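Local coordinates for 3-oxoacyl-[acyl-carrier-protein] synthase 3 (Micrococcus luteus NCTC 2665, PDB 4EWP), which probably catalyses the condensation of acetyl-CoA with malonyl-ACP that initiates fatty acid synthesis, at residues W197-M202 and P241-W246. Residues are numbered along the deposited sequence; the frame is centred on the assembly and turned at random.
Sequences WSTISM and PSVFRW
Val243 lays one methyl, CG2, against the ethyl arm of Ile200, touching both of its carbons: Ile200 CG1 lies 3.7 Å from Val243 CG2, and Ile200 CD1 is 3.8 Å from the same methyl. The two side chains cross at about a right angle, and CG2 is the valine branch that meets the isoleucine arm. Ile200 holds CG1 anti to its own carbonyl carbon (chi1 -55°), and an extended chi2 of 171° carries CD1 onward past that methyl. Isoleucine suits the strand, its ethyl arm reaching across to the helix, while valine offers a short methyl close to the helix backbone.

Thr199 widens the patch with its methyl, which sits 4.0 Å from Val243 CG2; Thr199 CG2 also rests 4.1 Å from Ser242 CB. Threonine suits this edge because its two branches divide the work: CG2 goes to the helix, while OG1 makes a weak hydrogen bond back to the carbonyl of Arg196. Serine is similarly split, since Ser242 offers CB to the threonine and turns OG to the carboxylate of Asp239, near the start of helix 240-262. No hydrogen bond spans this small, mostly apolar joint among the beta-branched Thr199, Ile200 and Val243, with Ser242 CB at its margin.

Strand 200-202 pairs antiparallel with strand 236-238, whose chain runs almost directly into helix 240-262, and Gln238 touches both Ile200 and Val243. The contact thus packs the first turn of the helix against a two-stranded antiparallel sheet. Ile200 also lies about 6 Å, side chain to side chain, from Cys123 and about 7 Å from His275, placing its end of this packing near these two predicted active-site residues of a FabH enzyme with the thiolase fold.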
# COMPACT_ATOMS: atom_id res chain seq x y z
N TRP A 197 17.38 2.15 4.03
CA TRP A 197 16.29 2.85 3.32
C TRP A 197 16.81 3.75 2.19
O TRP A 197 16.18 3.86 1.14
CB TRP A 197 15.48 3.68 4.33
CG TRP A 197 14.14 4.22 3.88
CD1 TRP A 197 12.93 3.56 3.88
CD2 TRP A 197 13.84 5.57 3.44
NE1 TRP A 197 11.92 4.39 3.44
CE2 TRP A 197 12.46 5.63 3.18
CE3 TRP A 197 14.62 6.71 3.24
CZ2 TRP A 197 11.84 6.79 2.71
CZ3 TRP A 197 14.00 7.86 2.78
CH2 TRP A 197 12.63 7.89 2.52
N SER A 198 17.99 4.34 2.38
CA SER A 198 18.46 5.32 1.42
C SER A 198 19.22 4.72 0.23
O SER A 198 19.61 5.46 -0.68
CB SER A 198 19.33 6.39 2.11
OG SER A 198 20.63 5.88 2.35
N THR A 199 19.41 3.41 0.23
CA THR A 199 20.21 2.76 -0.83
C THR A 199 19.61 2.93 -2.23
O THR A 199 20.33 3.22 -3.19
CB THR A 199 20.48 1.27 -0.51
OG1 THR A 199 21.32 1.19 0.64
CG2 THR A 199 21.19 0.58 -1.68
N ILE A 200 18.30 2.77 -2.33
CA ILE A 200 17.54 3.09 -3.52
C ILE A 200 16.44 4.03 -3.02
O ILE A 200 15.68 3.66 -2.13
CB ILE A 200 16.86 1.83 -4.10
CG1 ILE A 200 17.89 0.74 -4.37
CG2 ILE A 200 16.09 2.15 -5.37
CD1 ILE A 200 17.23 -0.60 -4.74
N SER A 201 16.37 5.24 -3.56
CA SER A 201 15.47 6.25 -3.01
C SER A 201 15.27 7.38 -3.99
O SER A 201 15.91 7.41 -5.04
CB SER A 201 16.05 6.80 -1.71
OG SER A 201 17.27 7.48 -1.94
N MET A 202 14.38 8.32 -3.66
CA MET A 202 14.15 9.50 -4.49
C MET A 202 15.19 10.54 -4.13
O MET A 202 15.76 10.49 -3.05
CB MET A 202 12.75 10.06 -4.25
CG MET A 202 11.62 9.05 -4.40
SD MET A 202 11.50 8.41 -6.08
CE MET A 202 10.97 9.85 -6.98
N PRO A 241 26.61 -0.04 -6.88
CA PRO A 241 27.45 -1.09 -6.31
C PRO A 241 26.86 -1.76 -5.07
O PRO A 241 26.95 -2.99 -4.95
CB PRO A 241 28.75 -0.35 -5.96
CG PRO A 241 28.82 0.75 -6.96
CD PRO A 241 27.37 1.21 -7.10
N SER A 242 26.27 -0.99 -4.16
CA SER A 242 25.61 -1.61 -3.00
C SER A 242 24.47 -2.52 -3.42
O SER A 242 24.34 -3.64 -2.92
CB SER A 242 25.10 -0.56 -2.01
OG SER A 242 26.19 0.14 -1.45
N VAL A 243 23.65 -2.06 -4.36
CA VAL A 243 22.55 -2.88 -4.84
C VAL A 243 23.04 -4.24 -5.33
O VAL A 243 22.46 -5.26 -4.98
CB VAL A 243 21.75 -2.20 -5.95
CG1 VAL A 243 20.79 -3.18 -6.59
CG2 VAL A 243 21.00 -1.00 -5.39
N PHE A 244 24.13 -4.24 -6.11
CA PHE A 244 24.67 -5.49 -6.66
C PHE A 244 25.10 -6.47 -5.57
O PHE A 244 24.71 -7.65 -5.59
CB PHE A 244 25.84 -5.23 -7.61
CG PHE A 244 26.43 -6.50 -8.20
CD1 PHE A 244 25.93 -7.03 -9.39
CD2 PHE A 244 27.47 -7.16 -7.56
CE1 PHE A 244 26.47 -8.20 -9.93
CE2 PHE A 244 28.00 -8.33 -8.09
CZ PHE A 244 27.50 -8.84 -9.28
N ARG A 245 25.90 -6.00 -4.61
CA ARG A 245 26.36 -6.86 -3.52
C ARG A 245 25.19 -7.46 -2.75
O ARG A 245 25.21 -8.64 -2.39
CB ARG A 245 27.29 -6.10 -2.57
CG ARG A 245 28.67 -5.92 -3.12
CD ARG A 245 29.63 -5.38 -2.08
NE ARG A 245 29.25 -4.05 -1.63
CZ ARG A 245 29.67 -2.93 -2.19
NH1 ARG A 245 30.49 -2.96 -3.22
NH2 ARG A 245 29.27 -1.76 -1.72
N TRP A 246 24.17 -6.65 -2.50
CA TRP A 246 22.99 -7.12 -1.77
C TRP A 246 22.13 -8.03 -2.66
O TRP A 246 21.80 -9.16 -2.30
CB TRP A 246 22.20 -5.90 -1.24
CG TRP A 246 20.89 -6.20 -0.59
CD1 TRP A 246 20.70 -6.68 0.67
CD2 TRP A 246 19.58 -6.00 -1.15
NE1 TRP A 246 19.36 -6.82 0.92
CE2 TRP A 246 18.65 -6.41 -0.17
CE3 TRP A 246 19.11 -5.52 -2.37
CZ2 TRP A 246 17.28 -6.35 -0.39
CZ3 TRP A 246 17.75 -5.47 -2.59
CH2 TRP A 246 16.85 -5.88 -1.60